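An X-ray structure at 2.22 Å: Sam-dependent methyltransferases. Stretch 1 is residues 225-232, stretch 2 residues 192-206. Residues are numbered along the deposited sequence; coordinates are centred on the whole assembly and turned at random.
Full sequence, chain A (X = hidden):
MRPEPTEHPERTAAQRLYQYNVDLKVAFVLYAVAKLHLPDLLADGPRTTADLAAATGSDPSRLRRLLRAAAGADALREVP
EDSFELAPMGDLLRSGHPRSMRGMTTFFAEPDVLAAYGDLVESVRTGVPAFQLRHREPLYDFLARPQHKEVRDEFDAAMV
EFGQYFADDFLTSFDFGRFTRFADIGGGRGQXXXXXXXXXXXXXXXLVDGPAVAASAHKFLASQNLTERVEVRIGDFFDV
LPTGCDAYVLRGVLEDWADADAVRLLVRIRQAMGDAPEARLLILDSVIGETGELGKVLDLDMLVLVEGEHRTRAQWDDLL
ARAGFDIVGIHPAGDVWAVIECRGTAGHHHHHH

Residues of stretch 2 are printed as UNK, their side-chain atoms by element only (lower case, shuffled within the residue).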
# COMPACT_ATOMS: atom_id res chain seq x y z
N ASN A 225 20.59 13.20 29.50
CA ASN A 225 20.93 13.80 30.79
C ASN A 225 19.71 13.94 31.71
O ASN A 225 19.46 15.01 32.26
CB ASN A 225 21.59 15.16 30.59
CG ASN A 225 23.00 15.05 30.04
OD1 ASN A 225 23.96 14.86 30.79
ND2 ASN A 225 23.13 15.18 28.73
N LEU A 226 18.96 12.86 31.86
CA LEU A 226 17.78 12.87 32.72
C LEU A 226 17.95 11.91 33.88
O LEU A 226 16.98 11.60 34.59
CB LEU A 226 16.54 12.50 31.91
CG LEU A 226 16.09 13.56 30.91
CD1 LEU A 226 14.85 13.09 30.19
CD2 LEU A 226 15.85 14.89 31.61
N THR A 227 19.17 11.44 34.08
CA THR A 227 19.48 10.44 35.10
C THR A 227 19.16 10.93 36.51
O THR A 227 18.74 10.15 37.37
CB THR A 227 20.97 10.03 35.02
OG1 THR A 227 21.23 9.47 33.73
CG2 THR A 227 21.32 9.02 36.10
N GLU A 228 19.34 12.22 36.75
CA GLU A 228 19.13 12.77 38.09
C GLU A 228 17.67 13.21 38.30
O GLU A 228 17.28 13.55 39.41
CB GLU A 228 20.07 13.95 38.33
CG GLU A 228 20.65 14.00 39.73
CD GLU A 228 21.66 12.90 39.99
OE1 GLU A 228 22.12 12.26 39.02
OE2 GLU A 228 22.01 12.68 41.17
N ARG A 229 16.88 13.17 37.24
CA ARG A 229 15.49 13.62 37.32
C ARG A 229 14.49 12.46 37.24
O ARG A 229 13.31 12.64 37.53
CB ARG A 229 15.19 14.64 36.21
CG ARG A 229 15.91 15.98 36.39
CD ARG A 229 15.64 16.90 35.21
NE ARG A 229 14.21 17.17 35.05
CZ ARG A 229 13.66 17.68 33.96
NH1 ARG A 229 14.42 17.98 32.91
NH2 ARG A 229 12.35 17.89 33.91
N VAL A 230 14.97 11.29 36.85
CA VAL A 230 14.11 10.12 36.74
C VAL A 230 14.57 8.96 37.61
O VAL A 230 15.71 8.49 37.50
CB VAL A 230 14.01 9.62 35.29
CG1 VAL A 230 13.32 8.26 35.24
CG2 VAL A 230 13.26 10.62 34.43
N GLU A 231 13.68 8.50 38.49
CA GLU A 231 13.91 7.29 39.26
C GLU A 231 13.41 6.09 38.46
O GLU A 231 12.26 6.06 38.03
CB GLU A 231 13.19 7.37 40.61
CG GLU A 231 13.21 6.09 41.41
CD GLU A 231 12.33 6.16 42.64
OE1 GLU A 231 11.80 7.25 42.93
OE2 GLU A 231 12.15 5.12 43.31
N VAL A 232 14.28 5.11 38.26
CA VAL A 232 13.94 3.93 37.48
C VAL A 232 13.64 2.73 38.38
O VAL A 232 14.56 2.11 38.92
CB VAL A 232 15.07 3.55 36.49
CG1 VAL A 232 14.67 2.35 35.66
CG2 VAL A 232 15.40 4.74 35.59
N UNK A 192 8.60 8.60 26.24
CA UNK A 192 7.52 9.54 26.54
C UNK A 192 7.85 10.43 27.73
O UNK A 192 7.72 11.65 27.67
c UNK A 192 6.21 8.79 26.81
c UNK A 192 5.09 9.68 27.25
c UNK A 192 4.68 9.71 28.57
c UNK A 192 3.65 10.53 28.98
c UNK A 192 3.41 11.32 26.74
c UNK A 192 3.01 11.34 28.06
c UNK A 192 4.44 10.50 26.34
N UNK A 193 8.29 9.80 28.82
CA UNK A 193 8.66 10.50 30.04
C UNK A 193 9.72 11.57 29.76
O UNK A 193 9.66 12.67 30.33
c UNK A 193 10.05 8.95 33.36
c UNK A 193 9.18 9.51 31.08
c UNK A 193 9.49 10.05 32.47
c UNK A 193 8.24 10.65 33.09
N UNK A 194 10.67 11.25 28.89
CA UNK A 194 11.72 12.20 28.50
C UNK A 194 11.15 13.41 27.78
O UNK A 194 11.57 14.54 28.02
c UNK A 194 12.76 11.51 27.63
N UNK A 195 10.18 13.17 26.90
CA UNK A 195 9.53 14.24 26.17
C UNK A 195 8.80 15.21 27.08
O UNK A 195 8.88 16.43 26.92
N UNK A 196 8.08 14.66 28.06
CA UNK A 196 7.31 15.46 29.01
C UNK A 196 8.21 16.27 29.93
O UNK A 196 7.94 17.44 30.20
c UNK A 196 5.45 13.77 28.96
c UNK A 196 6.38 14.57 29.86
c UNK A 196 5.59 15.40 30.83
N UNK A 197 9.29 15.66 30.40
CA UNK A 197 10.23 16.35 31.28
C UNK A 197 10.98 17.48 30.58
O UNK A 197 11.46 18.41 31.22
c UNK A 197 12.11 14.06 33.84
c UNK A 197 9.68 13.97 33.29
c UNK A 197 11.24 15.36 31.88
c UNK A 197 10.93 14.83 33.28
N UNK A 198 11.07 17.40 29.25
CA UNK A 198 11.71 18.45 28.48
C UNK A 198 10.73 19.60 28.27
O UNK A 198 11.13 20.76 28.12
c UNK A 198 13.08 18.98 26.42
o UNK A 198 12.96 16.74 27.30
c UNK A 198 12.20 17.94 27.11
N UNK A 199 9.44 19.28 28.26
CA UNK A 199 8.40 20.29 28.10
C UNK A 199 8.07 20.97 29.42
O UNK A 199 7.59 22.11 29.45
c UNK A 199 7.14 19.66 27.51
N UNK A 200 8.32 20.27 30.52
CA UNK A 200 8.15 20.85 31.86
C UNK A 200 9.52 20.92 32.54
O UNK A 200 9.95 19.95 33.16
c UNK A 200 6.79 20.79 33.98
c UNK A 200 5.93 19.66 31.93
c UNK A 200 7.18 20.02 32.72
N UNK A 201 10.20 22.06 32.41
CA UNK A 201 11.59 22.24 32.85
C UNK A 201 11.80 21.96 34.34
O UNK A 201 12.85 21.43 34.72
c UNK A 201 9.63 23.32 31.89
c UNK A 201 11.88 23.71 32.53
c UNK A 201 10.54 24.36 32.46
N UNK A 202 10.82 22.30 35.16
CA UNK A 202 10.93 22.08 36.60
C UNK A 202 10.04 20.92 37.04
O UNK A 202 8.97 21.13 37.61
o UNK A 202 11.35 24.45 36.94
c UNK A 202 10.55 23.35 37.36
N UNK A 203 10.48 19.70 36.76
CA UNK A 203 9.72 18.51 37.13
C UNK A 203 10.58 17.26 37.13
O UNK A 203 11.66 17.23 36.52
o UNK A 203 8.97 17.87 34.91
c UNK A 203 8.54 18.32 36.18
N UNK A 204 10.11 16.22 37.81
CA UNK A 204 10.81 14.95 37.87
C UNK A 204 9.89 13.83 37.41
O UNK A 204 8.72 14.07 37.09
c UNK A 204 11.33 14.64 39.29
o UNK A 204 10.22 14.54 40.19
c UNK A 204 12.27 15.74 39.76
N UNK A 205 10.41 12.61 37.39
CA UNK A 205 9.63 11.47 36.92
C UNK A 205 10.03 10.15 37.54
O UNK A 205 11.10 10.01 38.12
N UNK A 206 9.13 9.17 37.43
CA UNK A 206 9.41 7.82 37.89
C UNK A 206 9.07 6.83 36.78
O UNK A 206 7.92 6.74 36.36
c UNK A 206 8.62 7.46 39.16
c UNK A 206 8.94 6.03 39.59
c UNK A 206 8.92 8.44 40.28

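Position 192 carries one carbon and then a ring of six carbons, with no heteroatom: Phe192. It lies on the helix, out of reach of stretch 1. Position 193 has four carbons forked at the second, a leucine pattern, and points toward stretch 1; in Leu193, CD2 lies 3.8 Å from CG2 of Val230. At position 194 a single carbon marks Ala194, whose small CB packs 3.7 Å from CD1 of Leu226, letting the longer side chain come close to the helix. Position 195 has no side-chain atom, hence Gly195, and touches nothing across the contact.

One carbon carrying two more identifies position 196 as Val196, directed sideways, without contact to stretch 1 and buried by partners elsewhere in the structure. Position 197 again shows four carbons forked at the second. As Leu197 it points toward stretch 1, placing CD2 3.7 Å from CG2 of Val230, while its CB covers one face of the Arg229 guanidinium. At position 198, one carbon bearing an oxygen and a carbon gives Thr198; its OG1 donates to O of Ala194 at 2.7 Å, satisfying the hydroxyl on the helix itself. Position 199, with one carbon, is Ala199, exposed and pointing away.

Position 200, one carbon carrying two, is Val200, the first residue to leave helical geometry. Three carbons closing onto the backbone nitrogen make position 201 Pro201; its ring suits a turn, and its O lies over the other guanidinium face. Position 202 has one carbon and one oxygen: Ser202, exposed and pointing away. The same atoms at 203 give Ser203, whose OG donates to O of Val200 at 2.9 Å, bracing the loop.

Position 204 has a carbon bearing an oxygen and a carbon. This is Thr204, a beta-branched residue suited to a strand, with CB 3.3 Å from O of Arg229. Position 205 has no side chain, and Gly205 fits because a CB here would clash with CD1 of Leu193. Position 206, one carbon carrying two, is Val206, on the same sheet face as Glu231.

The contact joins a parallel strand pair to a helix end and the loop that follows, whose backbone oxygens Arg229 gathers. N of Gly205 donates to O of Arg229 at 2.9 Å, and N of Glu231 to O of Gly205 at 3.0 Å. Arg229 NH2 reaches O of Leu197 at 2.9 Å and O of Ser203 at 2.8 Å, so one cation ties the helix end to the approach to the strand. Leu226 and Val230 complete the contact by packing against the helix.

Stretch 2 192-206: FLAGVLTAVPSSTGV
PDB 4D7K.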